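Local coordinates for protein major pollen allergen Jun a 1 (PDB 1PXZ) that is a major cedar pollen allergen built on a parallel beta-helix and has low pectate lyase activity, cleaving pectate by elimination with calcium as cofactor, at residues 37-42 with 64-69; 46-51 with 79-84; 83-88 with 109-114; 89-94 with 115-120; 124-129 with 150-155. All coordinates share one frame; numbering follows the deposited sequence.

Contact 1: 37-42 with 64-69; sequences GGDFYT and REKALW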
# COMPACT_ATOMS: atom_id res chain seq x y z
N GLY A 37 -21.87 -1.55 -2.08
CA GLY A 37 -23.06 -1.63 -2.94
C GLY A 37 -23.21 -2.98 -3.61
O GLY A 37 -24.30 -3.35 -4.05
N GLY A 38 -22.13 -3.75 -3.73
CA GLY A 38 -22.16 -5.01 -4.46
C GLY A 38 -22.69 -6.09 -3.54
O GLY A 38 -23.11 -5.72 -2.44
N ASP A 39 -22.67 -7.36 -3.96
CA ASP A 39 -23.04 -8.42 -3.04
C ASP A 39 -21.82 -8.88 -2.25
O ASP A 39 -20.69 -8.76 -2.73
CB ASP A 39 -23.55 -9.67 -3.78
CG ASP A 39 -24.61 -9.35 -4.81
OD1 ASP A 39 -25.62 -8.73 -4.41
OD2 ASP A 39 -24.43 -9.71 -5.99
N PHE A 40 -22.06 -9.46 -1.07
CA PHE A 40 -21.00 -10.18 -0.41
C PHE A 40 -20.69 -11.47 -1.17
O PHE A 40 -21.63 -12.11 -1.64
CB PHE A 40 -21.37 -10.54 1.03
CG PHE A 40 -21.45 -9.34 1.96
CD1 PHE A 40 -20.29 -8.66 2.32
CD2 PHE A 40 -22.67 -8.92 2.47
CE1 PHE A 40 -20.36 -7.57 3.19
CE2 PHE A 40 -22.74 -7.83 3.32
CZ PHE A 40 -21.58 -7.15 3.68
N TYR A 41 -19.43 -11.84 -1.28
CA TYR A 41 -18.94 -13.05 -1.92
C TYR A 41 -18.09 -13.81 -0.91
O TYR A 41 -17.11 -13.28 -0.36
CB TYR A 41 -18.13 -12.76 -3.20
CG TYR A 41 -17.52 -14.00 -3.83
CD1 TYR A 41 -18.23 -14.75 -4.77
CD2 TYR A 41 -16.24 -14.45 -3.51
CE1 TYR A 41 -17.65 -15.88 -5.33
CE2 TYR A 41 -15.65 -15.57 -4.06
CZ TYR A 41 -16.39 -16.29 -4.98
OH TYR A 41 -15.78 -17.40 -5.52
N THR A 42 -18.39 -15.09 -0.67
CA THR A 42 -17.61 -15.80 0.33
C THR A 42 -16.68 -16.81 -0.32
O THR A 42 -17.13 -17.61 -1.16
CB THR A 42 -18.52 -16.54 1.35
OG1 THR A 42 -19.37 -15.58 2.01
CG2 THR A 42 -17.66 -17.23 2.40
N ARG A 64 -14.69 -11.27 -11.18
CA ARG A 64 -16.01 -10.98 -11.73
C ARG A 64 -16.08 -9.52 -12.16
O ARG A 64 -15.44 -8.63 -11.59
CB ARG A 64 -17.13 -11.28 -10.74
CG ARG A 64 -17.33 -12.72 -10.35
CD ARG A 64 -17.51 -13.70 -11.51
NE ARG A 64 -16.19 -14.15 -11.96
CZ ARG A 64 -15.96 -14.92 -13.02
NH1 ARG A 64 -16.95 -15.37 -13.79
NH2 ARG A 64 -14.71 -15.24 -13.33
N GLU A 65 -16.91 -9.23 -13.17
CA GLU A 65 -17.11 -7.82 -13.52
C GLU A 65 -18.00 -7.14 -12.49
O GLU A 65 -17.81 -5.96 -12.19
CB GLU A 65 -17.72 -7.69 -14.93
CG GLU A 65 -16.71 -7.39 -16.02
CD GLU A 65 -15.25 -7.48 -15.62
OE1 GLU A 65 -14.69 -8.61 -15.56
OE2 GLU A 65 -14.67 -6.39 -15.37
N LYS A 66 -19.00 -7.82 -11.92
CA LYS A 66 -19.83 -7.07 -10.97
C LYS A 66 -19.09 -6.73 -9.68
O LYS A 66 -18.09 -7.36 -9.34
CB LYS A 66 -21.09 -7.88 -10.65
CG LYS A 66 -20.78 -9.14 -9.84
CD LYS A 66 -22.04 -10.02 -9.80
CE LYS A 66 -22.54 -10.18 -8.38
NZ LYS A 66 -23.97 -10.56 -8.30
N ALA A 67 -19.61 -5.74 -8.97
CA ALA A 67 -19.08 -5.31 -7.68
C ALA A 67 -19.24 -6.40 -6.64
O ALA A 67 -20.35 -6.93 -6.46
CB ALA A 67 -19.76 -4.03 -7.19
N LEU A 68 -18.15 -6.74 -5.95
CA LEU A 68 -18.27 -7.78 -4.93
C LEU A 68 -17.45 -7.41 -3.69
O LEU A 68 -16.37 -6.84 -3.87
CB LEU A 68 -17.74 -9.14 -5.42
CG LEU A 68 -18.57 -9.87 -6.48
CD1 LEU A 68 -17.85 -11.16 -6.85
CD2 LEU A 68 -19.99 -10.10 -5.99
N TRP A 69 -17.98 -7.78 -2.54
CA TRP A 69 -17.27 -7.58 -1.28
C TRP A 69 -16.84 -8.97 -0.83
O TRP A 69 -17.70 -9.72 -0.32
CB TRP A 69 -18.16 -6.83 -0.28
CG TRP A 69 -17.42 -6.31 0.92
CD1 TRP A 69 -16.93 -7.03 1.96
CD2 TRP A 69 -17.08 -4.94 1.19
NE1 TRP A 69 -16.31 -6.20 2.87
CE2 TRP A 69 -16.39 -4.92 2.41
CE3 TRP A 69 -17.29 -3.75 0.50
CZ2 TRP A 69 -15.90 -3.74 2.99
CZ3 TRP A 69 -16.81 -2.57 1.07
CH2 TRP A 69 -16.13 -2.60 2.29
O HOH W 1 -22.87 -7.52 -6.61
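Two straight backbone hydrogen bonds join strand 39-43 to the start of strand 68-72 in parallel register. Trp69 N donates to Asp39 O at 2.9 Å, in that carbonyl's plane. Tyr41 N reaches Trp69 O, also at 2.9 Å, but from above the carbonyl plane. Further back the pairing loosens: Asp39 N to Ala67 O is a weak bond of 3.4 Å, and water 1 wedges in, accepting from Asp39 N, donating to Ala67 O and weakly to Asp39 OD2. Gly38 CA makes a CA-H...O contact with Ala67 O.

These strands belong to successive turns of the parallel beta-helix, near its N-terminal end, with helix 58-63 on the connection between them.

Charge adds a second link: Asp39 OD2 and Lys66 NZ form a salt bridge of 2.5 Å, met nearly along the carboxylate C-O axis, with the lysine chain bent at chi3 (-117°) and crossing the aspartate arm at about a right angle.

The aromatic part lies on the other face of the strands, where Phe40 and Trp69 run side by side. The CE1 edge of Phe40 is turned to the face of the five-membered ring of Trp69 in an offset edge-to-face pair, planes at 78°, with Phe40 CE1 3.7 Å from Trp69 CD1. Asp93 accepts from Trp69 NE1. On the face shared with Asp39, Leu68 CD1 touches Tyr41 CB at 4.0 Å.

Contact 2: 46-51 with 79-84; sequences TDDNPV and KLKMPL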
# COMPACT_ATOMS: atom_id res chain seq x y z
N THR A 46 -9.80 -23.12 -1.02
CA THR A 46 -8.45 -22.57 -1.16
C THR A 46 -7.87 -22.86 -2.53
O THR A 46 -6.71 -22.55 -2.78
CB THR A 46 -7.52 -23.15 -0.09
OG1 THR A 46 -7.46 -24.58 -0.26
CG2 THR A 46 -8.08 -22.90 1.30
N ASP A 47 -8.67 -23.46 -3.42
CA ASP A 47 -8.16 -23.87 -4.72
C ASP A 47 -7.93 -22.66 -5.63
O ASP A 47 -8.47 -21.59 -5.35
CB ASP A 47 -9.12 -24.81 -5.46
CG ASP A 47 -9.31 -26.16 -4.82
OD1 ASP A 47 -8.53 -26.55 -3.92
OD2 ASP A 47 -10.28 -26.85 -5.24
N ASP A 48 -7.15 -22.92 -6.67
CA ASP A 48 -6.86 -21.92 -7.69
C ASP A 48 -6.73 -22.58 -9.07
O ASP A 48 -5.84 -23.42 -9.24
CB ASP A 48 -5.56 -21.13 -7.40
CG ASP A 48 -5.41 -19.93 -8.31
OD1 ASP A 48 -6.41 -19.22 -8.55
OD2 ASP A 48 -4.29 -19.64 -8.80
N ASN A 49 -7.57 -22.20 -10.01
CA ASN A 49 -7.42 -22.54 -11.42
C ASN A 49 -7.30 -21.23 -12.21
O ASN A 49 -8.28 -20.55 -12.45
CB ASN A 49 -8.59 -23.38 -11.94
CG ASN A 49 -8.36 -23.82 -13.37
OD1 ASN A 49 -7.61 -23.20 -14.14
ND2 ASN A 49 -8.99 -24.92 -13.77
N PRO A 50 -6.07 -20.89 -12.58
CA PRO A 50 -5.80 -19.60 -13.21
C PRO A 50 -6.59 -19.31 -14.47
O PRO A 50 -6.89 -18.13 -14.71
CB PRO A 50 -4.31 -19.67 -13.57
CG PRO A 50 -3.76 -20.90 -12.97
CD PRO A 50 -4.87 -21.72 -12.38
N VAL A 51 -6.93 -20.30 -15.28
CA VAL A 51 -7.54 -20.03 -16.58
C VAL A 51 -9.05 -20.24 -16.58
O VAL A 51 -9.76 -19.88 -17.54
CB VAL A 51 -6.93 -20.89 -17.69
CG1 VAL A 51 -5.48 -20.50 -17.95
CG2 VAL A 51 -7.05 -22.38 -17.36
N LYS A 79 -2.22 -20.61 -1.73
CA LYS A 79 -1.06 -20.54 -2.60
C LYS A 79 -1.54 -20.43 -4.05
O LYS A 79 -2.08 -21.39 -4.62
CB LYS A 79 -0.09 -21.72 -2.45
CG LYS A 79 1.14 -21.60 -3.35
CD LYS A 79 2.13 -22.74 -3.11
CE LYS A 79 3.39 -22.57 -3.94
NZ LYS A 79 4.27 -23.77 -3.93
N LEU A 80 -1.36 -19.26 -4.65
CA LEU A 80 -1.85 -19.09 -6.02
C LEU A 80 -0.93 -19.72 -7.05
O LEU A 80 0.29 -19.83 -6.85
CB LEU A 80 -2.03 -17.60 -6.33
CG LEU A 80 -3.03 -16.87 -5.44
CD1 LEU A 80 -2.84 -15.36 -5.60
CD2 LEU A 80 -4.46 -17.26 -5.79
N LYS A 81 -1.49 -20.11 -8.20
CA LYS A 81 -0.67 -20.77 -9.21
C LYS A 81 -0.14 -19.78 -10.25
O LYS A 81 0.83 -20.09 -10.94
CB LYS A 81 -1.44 -21.85 -9.96
CG LYS A 81 -1.87 -23.05 -9.12
CD LYS A 81 -2.38 -24.13 -10.07
CE LYS A 81 -2.68 -25.44 -9.36
NZ LYS A 81 -3.58 -25.27 -8.19
N MET A 82 -0.81 -18.64 -10.36
CA MET A 82 -0.41 -17.57 -11.26
C MET A 82 -0.73 -16.22 -10.62
O MET A 82 -1.48 -16.21 -9.64
CB MET A 82 -1.13 -17.70 -12.61
CG MET A 82 -0.69 -18.92 -13.42
SD MET A 82 1.00 -18.80 -14.04
CE MET A 82 0.79 -17.56 -15.32
N PRO A 83 -0.21 -15.12 -11.13
CA PRO A 83 -0.60 -13.81 -10.57
C PRO A 83 -2.12 -13.66 -10.53
O PRO A 83 -2.82 -14.06 -11.45
CB PRO A 83 -0.01 -12.84 -11.60
CG PRO A 83 1.21 -13.56 -12.11
CD PRO A 83 0.76 -15.00 -12.23
N LEU A 84 -2.66 -13.14 -9.44
CA LEU A 84 -4.10 -12.94 -9.36
C LEU A 84 -4.41 -11.50 -9.76
O LEU A 84 -4.04 -10.61 -8.99
CB LEU A 84 -4.59 -13.19 -7.95
CG LEU A 84 -6.03 -12.77 -7.64
CD1 LEU A 84 -7.00 -13.36 -8.66
CD2 LEU A 84 -6.41 -13.20 -6.23
O HOH W 2 -3.93 -22.80 -2.05
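Asp48 does the gripping here. With CG anti to the backbone N (chi1 -169°), its carboxylate reaches across to segment 79-84, where OD2 accepts from Lys81 N with its anti lone pair, 2.9 Å away and almost dead straight at 177°. The other oxygen, OD1, is in a salt bridge with Arg59, so the buried carboxylate has a partner at each end. Leu80 CD2 lies 3.8 Å from Asp48 CG.

Lys81 returns the favour: its chain runs extended until a bend at chi4 (53°) brings NZ to Asp48 O at 3.1 Å, in the plane of the carbonyl. The aliphatic part of that chain passes Pro50, whose CG also packs on Met82 CG at 3.7 Å; the methionine then folds away at chi2 and chi3. Water 2 bridges Thr46 O and Lys79 N.

Asn49 OD1 accepts from Val51 N, an Asx turn. The whole is loop-to-loop packing between neighbouring turns of the beta-helix, and residues 79-83 fall within an IgE-binding region.

Contact 3: 83-88 with 109-114; sequences PLYVAG and FMRKVS
Strands 84-85 and 108-111 are parallel neighbours on one wall of the beta-helix, joined by Phe109 N to Leu84 O and, nearly along the C=O axis, by Val86 N to Phe109 O, both 2.9 Å. Packing is tightest at this end. Phe109 CG stands anti to its carbonyl carbon (chi1 -69°), which lays the ring under Pro83 CB, a CH-pi contact with that CB 3.5 Å from Phe109 CE1. Phe109 CB in turn makes a CH-pi contact over a face of the Tyr85 ring, 3.6 Å from Tyr85 CE1; the rings meet obliquely. The Phe109 side chain is about 7 Å from that of Asp149, a calcium ligand by similarity.

Further along, the backbones part. Water 3 fills in for a direct bond, donating to Val86 O and accepting from Arg111 N, and Val113 packs its CG1 on Gly88 N at 3.7 Å. Gly88 CA approaches Ser114 O closely. Out at the tip of Tyr85, the bent Arg111 chain brings NH2 to 3.0 Å from Tyr85 OH.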
# COMPACT_ATOMS: atom_id res chain seq x y z
N PRO A 83 -0.21 -15.12 -11.13
CA PRO A 83 -0.60 -13.81 -10.57
C PRO A 83 -2.12 -13.66 -10.53
O PRO A 83 -2.82 -14.06 -11.45
CB PRO A 83 -0.01 -12.84 -11.60
CG PRO A 83 1.21 -13.56 -12.11
CD PRO A 83 0.76 -15.00 -12.23
N LEU A 84 -2.66 -13.14 -9.44
CA LEU A 84 -4.10 -12.94 -9.36
C LEU A 84 -4.41 -11.50 -9.76
O LEU A 84 -4.04 -10.61 -8.99
CB LEU A 84 -4.59 -13.19 -7.95
CG LEU A 84 -6.03 -12.77 -7.64
CD1 LEU A 84 -7.00 -13.36 -8.66
CD2 LEU A 84 -6.41 -13.20 -6.23
N TYR A 85 -5.04 -11.33 -10.91
CA TYR A 85 -5.52 -10.02 -11.30
C TYR A 85 -6.88 -9.76 -10.68
O TYR A 85 -7.80 -10.56 -10.84
CB TYR A 85 -5.58 -9.94 -12.83
CG TYR A 85 -4.18 -9.77 -13.37
CD1 TYR A 85 -3.65 -8.50 -13.48
CD2 TYR A 85 -3.44 -10.88 -13.73
CE1 TYR A 85 -2.37 -8.32 -13.96
CE2 TYR A 85 -2.16 -10.70 -14.22
CZ TYR A 85 -1.64 -9.43 -14.33
OH TYR A 85 -0.36 -9.25 -14.82
N VAL A 86 -6.98 -8.65 -9.96
CA VAL A 86 -8.18 -8.28 -9.23
C VAL A 86 -8.95 -7.23 -10.03
O VAL A 86 -8.42 -6.14 -10.33
CB VAL A 86 -7.88 -7.73 -7.82
CG1 VAL A 86 -9.19 -7.32 -7.14
CG2 VAL A 86 -7.15 -8.72 -6.92
N ALA A 87 -10.19 -7.50 -10.40
CA ALA A 87 -10.98 -6.57 -11.21
C ALA A 87 -11.35 -5.31 -10.44
O ALA A 87 -11.20 -5.17 -9.22
CB ALA A 87 -12.22 -7.32 -11.70
N GLY A 88 -11.90 -4.29 -11.11
CA GLY A 88 -12.29 -3.10 -10.34
C GLY A 88 -13.57 -3.33 -9.55
O GLY A 88 -14.24 -4.35 -9.77
N PHE A 109 -2.36 -8.48 -8.09
CA PHE A 109 -2.07 -7.60 -9.21
C PHE A 109 -3.33 -6.82 -9.59
O PHE A 109 -4.43 -7.35 -9.62
CB PHE A 109 -1.57 -8.38 -10.43
CG PHE A 109 -0.18 -8.99 -10.25
CD1 PHE A 109 0.02 -10.10 -9.45
CD2 PHE A 109 0.91 -8.43 -10.89
CE1 PHE A 109 1.27 -10.67 -9.24
CE2 PHE A 109 2.17 -8.97 -10.69
CZ PHE A 109 2.34 -10.08 -9.89
N MET A 110 -3.14 -5.54 -9.89
CA MET A 110 -4.24 -4.73 -10.40
C MET A 110 -3.73 -3.96 -11.62
O MET A 110 -2.68 -3.30 -11.53
CB MET A 110 -4.75 -3.77 -9.33
CG MET A 110 -5.56 -4.47 -8.22
SD MET A 110 -5.39 -3.56 -6.68
CE MET A 110 -3.72 -4.08 -6.21
N ARG A 111 -4.45 -4.05 -12.73
CA ARG A 111 -3.95 -3.36 -13.93
C ARG A 111 -5.11 -2.70 -14.67
O ARG A 111 -6.08 -3.35 -15.05
CB ARG A 111 -3.19 -4.31 -14.85
CG ARG A 111 -2.67 -3.65 -16.11
CD ARG A 111 -2.79 -4.60 -17.29
NE ARG A 111 -2.04 -5.83 -17.08
CZ ARG A 111 -2.28 -7.00 -17.65
NH1 ARG A 111 -3.29 -7.13 -18.51
NH2 ARG A 111 -1.51 -8.05 -17.37
N LYS A 112 -5.03 -1.39 -14.86
CA LYS A 112 -6.12 -0.69 -15.55
C LYS A 112 -7.49 -0.94 -14.94
O LYS A 112 -8.45 -1.25 -15.65
CB LYS A 112 -6.13 -1.10 -17.03
CG LYS A 112 -4.87 -0.70 -17.78
CD LYS A 112 -5.03 -0.99 -19.27
CE LYS A 112 -4.08 -0.14 -20.10
NZ LYS A 112 -3.13 0.63 -19.25
N VAL A 113 -7.58 -0.78 -13.63
CA VAL A 113 -8.84 -0.92 -12.90
C VAL A 113 -8.94 0.20 -11.87
O VAL A 113 -7.92 0.83 -11.58
CB VAL A 113 -8.95 -2.29 -12.20
CG1 VAL A 113 -9.01 -3.43 -13.21
CG2 VAL A 113 -7.79 -2.50 -11.24
N SER A 114 -10.12 0.43 -11.33
CA SER A 114 -10.36 1.38 -10.25
C SER A 114 -11.23 0.81 -9.14
O SER A 114 -11.91 -0.19 -9.40
CB SER A 114 -11.13 2.61 -10.76
OG SER A 114 -10.40 3.13 -11.86
O HOH W 3 -6.56 -6.04 -12.64

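Contact 4: 89-94 with 115-120; sequences HKTIDG and HVILHS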
# COMPACT_ATOMS: atom_id res chain seq x y z
N HIS A 89 -13.90 -2.41 -8.65
CA HIS A 89 -15.08 -2.49 -7.79
C HIS A 89 -15.06 -3.78 -6.99
O HIS A 89 -15.98 -4.59 -6.97
CB HIS A 89 -16.36 -2.37 -8.63
CG HIS A 89 -16.43 -0.95 -9.15
ND1 HIS A 89 -15.96 -0.57 -10.37
CD2 HIS A 89 -16.89 0.17 -8.53
CE1 HIS A 89 -16.15 0.74 -10.52
NE2 HIS A 89 -16.71 1.20 -9.42
N LYS A 90 -13.93 -4.00 -6.31
CA LYS A 90 -13.80 -5.19 -5.48
C LYS A 90 -13.27 -4.77 -4.11
O LYS A 90 -12.44 -3.86 -4.10
CB LYS A 90 -12.82 -6.21 -6.06
CG LYS A 90 -13.21 -6.85 -7.38
CD LYS A 90 -14.48 -7.67 -7.24
CE LYS A 90 -14.93 -8.20 -8.60
NZ LYS A 90 -15.50 -7.06 -9.39
N THR A 91 -13.71 -5.42 -3.05
CA THR A 91 -13.05 -5.38 -1.74
C THR A 91 -12.60 -6.81 -1.44
O THR A 91 -13.39 -7.73 -1.64
CB THR A 91 -13.98 -4.89 -0.63
OG1 THR A 91 -14.31 -3.53 -0.95
CG2 THR A 91 -13.28 -4.93 0.72
N ILE A 92 -11.35 -6.95 -1.03
CA ILE A 92 -10.98 -8.27 -0.43
C ILE A 92 -10.80 -7.97 1.05
O ILE A 92 -9.91 -7.20 1.40
CB ILE A 92 -9.77 -8.86 -1.13
CG1 ILE A 92 -9.98 -8.89 -2.66
CG2 ILE A 92 -9.42 -10.23 -0.57
CD1 ILE A 92 -8.83 -9.54 -3.41
N ASP A 93 -11.66 -8.52 1.88
CA ASP A 93 -11.77 -8.16 3.29
C ASP A 93 -11.43 -9.36 4.17
O ASP A 93 -12.24 -10.28 4.28
CB ASP A 93 -13.19 -7.62 3.52
CG ASP A 93 -13.63 -7.38 4.94
OD1 ASP A 93 -12.82 -7.41 5.90
OD2 ASP A 93 -14.84 -7.15 5.20
N GLY A 94 -10.26 -9.37 4.81
CA GLY A 94 -9.84 -10.45 5.69
C GLY A 94 -10.31 -10.42 7.13
O GLY A 94 -9.88 -11.21 7.97
N HIS A 115 -11.17 1.48 -8.00
CA HIS A 115 -12.06 1.15 -6.88
C HIS A 115 -11.82 -0.27 -6.35
O HIS A 115 -12.70 -1.13 -6.40
CB HIS A 115 -13.55 1.35 -7.25
CG HIS A 115 -13.82 2.80 -7.54
ND1 HIS A 115 -13.95 3.74 -6.54
CD2 HIS A 115 -13.95 3.47 -8.71
CE1 HIS A 115 -14.16 4.93 -7.08
NE2 HIS A 115 -14.17 4.79 -8.40
N VAL A 116 -10.61 -0.45 -5.82
CA VAL A 116 -10.20 -1.69 -5.17
C VAL A 116 -9.73 -1.40 -3.74
O VAL A 116 -8.84 -0.55 -3.57
CB VAL A 116 -9.07 -2.41 -5.93
CG1 VAL A 116 -8.59 -3.62 -5.11
CG2 VAL A 116 -9.50 -2.84 -7.32
N ILE A 117 -10.32 -2.09 -2.78
CA ILE A 117 -9.94 -2.07 -1.38
C ILE A 117 -9.33 -3.42 -0.99
O ILE A 117 -9.95 -4.46 -1.17
CB ILE A 117 -11.12 -1.77 -0.44
CG1 ILE A 117 -11.75 -0.38 -0.69
CG2 ILE A 117 -10.72 -1.91 1.02
CD1 ILE A 117 -13.04 -0.19 0.09
N LEU A 118 -8.11 -3.38 -0.46
CA LEU A 118 -7.49 -4.62 0.03
C LEU A 118 -7.30 -4.42 1.53
O LEU A 118 -6.56 -3.51 1.90
CB LEU A 118 -6.16 -4.92 -0.63
CG LEU A 118 -6.19 -5.06 -2.16
CD1 LEU A 118 -4.77 -5.15 -2.70
CD2 LEU A 118 -7.01 -6.28 -2.58
N HIS A 119 -7.96 -5.23 2.34
CA HIS A 119 -7.97 -4.95 3.76
C HIS A 119 -7.86 -6.21 4.62
O HIS A 119 -8.55 -7.19 4.36
CB HIS A 119 -9.29 -4.24 4.06
CG HIS A 119 -9.66 -4.04 5.48
ND1 HIS A 119 -9.23 -2.95 6.21
CD2 HIS A 119 -10.45 -4.76 6.31
CE1 HIS A 119 -9.73 -3.03 7.45
NE2 HIS A 119 -10.47 -4.12 7.53
N SER A 120 -7.02 -6.11 5.62
CA SER A 120 -6.82 -7.09 6.68
C SER A 120 -6.40 -8.47 6.18
O SER A 120 -6.87 -9.52 6.65
CB SER A 120 -8.09 -7.15 7.54
OG SER A 120 -7.82 -7.77 8.78
O HOH W 4 -8.12 -10.52 10.09
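Strands 90-93 and 115-119 run parallel, 2° apart and 4.8 Å between axes, with five backbone hydrogen bonds. Gly94 N to His119 O is the straightest, 177° at 2.8 Å. Gly94 CA also packs on Ser120 O in a CA-H...O contact.

His89 and His115, Thr91 and Ile117, Ile92 and Leu118, and Asp93 and His119 lie side by side in pairs, pointing the same way, the stacking characteristic of a parallel beta-helix. On the face of Ile92 and Leu118, which looks toward Met110 and the core, Ile92 CD1 meets Leu118 CD2 at 3.8 Å.

The other face is more polar. Thr91 OG1 nestles against both CB and CD1 of Ile117, at 3.7 Å from each, while Gly35 N hydrogen-bonds to it. Asp93 OD1 comes in at the edge of the His119 ring, 3.6 Å from His119 CD2; salt bridges to Arg18 and Arg95 hold the carboxylate, and His119 ND1 is hydrogen-bonded to Asp164 OD2. At the start of the pair His115 CB makes a CH-pi contact over a face of the His89 ring; the two imidazoles are near parallel (24°) but slid apart, with His89 NE2 3.6 Å from His115 CD2, and Met33 N is hydrogen-bonded to His115 ND1.

Contact 5: 124-129 with 150-155; sequences HGCNTS and GDAITM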
# COMPACT_ATOMS: atom_id res chain seq x y z
N HIS A 124 2.72 -12.79 2.47
CA HIS A 124 4.15 -12.99 2.66
C HIS A 124 4.64 -14.17 1.83
O HIS A 124 3.80 -14.99 1.45
CB HIS A 124 4.45 -13.22 4.14
CG HIS A 124 3.62 -14.33 4.71
ND1 HIS A 124 3.92 -15.65 4.42
CD2 HIS A 124 2.54 -14.34 5.51
CE1 HIS A 124 3.05 -16.43 5.03
NE2 HIS A 124 2.21 -15.66 5.69
N GLY A 125 5.93 -14.21 1.58
CA GLY A 125 6.54 -15.25 0.77
C GLY A 125 6.13 -15.17 -0.70
O GLY A 125 6.18 -16.19 -1.38
N CYS A 126 5.75 -14.00 -1.22
CA CYS A 126 5.40 -13.95 -2.63
C CYS A 126 6.62 -14.22 -3.50
O CYS A 126 7.74 -13.82 -3.19
CB CYS A 126 4.80 -12.58 -3.02
SG CYS A 126 3.37 -12.16 -1.99
N ASN A 127 6.41 -14.90 -4.61
CA ASN A 127 7.55 -15.33 -5.41
C ASN A 127 7.39 -15.02 -6.89
O ASN A 127 6.26 -14.81 -7.31
CB ASN A 127 7.70 -16.85 -5.27
CG ASN A 127 9.06 -17.31 -5.75
OD1 ASN A 127 9.17 -18.15 -6.64
ND2 ASN A 127 10.09 -16.75 -5.13
N THR A 128 8.50 -15.01 -7.61
CA THR A 128 8.50 -14.80 -9.05
C THR A 128 7.52 -15.75 -9.74
O THR A 128 7.44 -16.94 -9.45
CB THR A 128 9.90 -15.00 -9.65
OG1 THR A 128 10.76 -13.98 -9.12
CG2 THR A 128 9.86 -14.83 -11.17
N SER A 129 6.74 -15.20 -10.68
CA SER A 129 5.81 -16.15 -11.32
C SER A 129 6.42 -16.67 -12.61
O SER A 129 7.42 -16.17 -13.12
CB SER A 129 4.48 -15.45 -11.59
OG SER A 129 4.67 -14.45 -12.60
N GLY A 150 8.07 -11.00 -7.66
CA GLY A 150 7.43 -11.45 -6.44
C GLY A 150 7.07 -10.31 -5.49
O GLY A 150 7.56 -10.25 -4.36
N ASP A 151 6.21 -9.42 -5.97
CA ASP A 151 5.70 -8.32 -5.17
C ASP A 151 4.42 -8.74 -4.48
O ASP A 151 3.62 -9.48 -5.06
CB ASP A 151 5.39 -7.09 -6.03
CG ASP A 151 6.60 -6.53 -6.76
OD1 ASP A 151 7.72 -6.62 -6.23
OD2 ASP A 151 6.43 -6.00 -7.88
N ALA A 152 4.18 -8.25 -3.27
CA ALA A 152 2.93 -8.62 -2.61
C ALA A 152 1.72 -7.99 -3.29
O ALA A 152 0.69 -8.61 -3.50
CB ALA A 152 2.95 -8.22 -1.14
N ILE A 153 1.85 -6.71 -3.63
CA ILE A 153 0.74 -6.00 -4.25
C ILE A 153 1.28 -5.16 -5.39
O ILE A 153 2.20 -4.37 -5.14
CB ILE A 153 0.04 -5.09 -3.21
CG1 ILE A 153 -0.62 -5.85 -2.05
CG2 ILE A 153 -0.96 -4.18 -3.91
CD1 ILE A 153 -1.14 -4.98 -0.93
N THR A 154 0.74 -5.35 -6.59
CA THR A 154 1.28 -4.57 -7.72
C THR A 154 0.16 -3.77 -8.38
O THR A 154 -0.87 -4.39 -8.65
CB THR A 154 1.93 -5.48 -8.77
OG1 THR A 154 3.05 -6.14 -8.19
CG2 THR A 154 2.45 -4.66 -9.94
N MET A 155 0.35 -2.48 -8.61
CA MET A 155 -0.68 -1.68 -9.27
C MET A 155 -0.10 -1.01 -10.51
O MET A 155 0.92 -0.32 -10.40
CB MET A 155 -1.27 -0.62 -8.33
CG MET A 155 -2.13 -1.21 -7.21
SD MET A 155 -2.48 0.04 -5.93
CE MET A 155 -0.93 -0.17 -5.03
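From His124 the chain swings through Gly125, a residue at positive phi, and only then comes against its partner. Cys126 carries the contact. Its SG stands anti to the carbonyl carbon (chi1 -56°) and reaches over to Ala152, 3.6 Å from CA and 4.1 Å from CB; the same sulfur is in a disulfide with Cys107, so its position is fixed by a covalent bond as well as by packing. Cys126 CB lies about equally far from two carbonyls, 3.9 Å from both Gly150 O and Asp151 O.

At Asn127 the side chain sets off away from segment 150-155 and the backbone does the touching: Asn127 C is 3.6 Å from Gly150 CA. Thr128 follows suit, its N 3.9 Å from Gly150 CA. The backbones come this close at Gly150, which has no side chain. No hydrogen bond crosses between the segments.

Behind Gly150, Asp151 faces the other way, toward Asp173 and Asp177, which are calcium ligands by similarity, and its OD1 accepts from Gly174 N. The contact thus wedges the loop between strands 122-124 and 132-137 against the entry to strand 153-156, which is flanked by strands 108-111 and 174-179.

From the N terminus, contact 1 closes the first of these loops, bringing 64-69 back beside 37-42 by way of helix 58-63. Contact 2 crosses it: 46-51 leaves from inside that loop and meets 79-84 beyond its end. Pro83 and Leu84, shared by contacts 2 and 3, lead into contact 3, which crosses contact 4 in turn, since 83-88 and 89-94 are consecutive, as are 109-114 and 115-120; together they pair one turn of the helix with the next on two walls. Strand 68-72 of contact 1 neighbours strand 90-93 of contact 4, and Lys66 O probably hydrogen-bonds Lys90 NZ. Contact 5 comes last, in series, and continues contact 3's wall through strands 108-111 and 153-156.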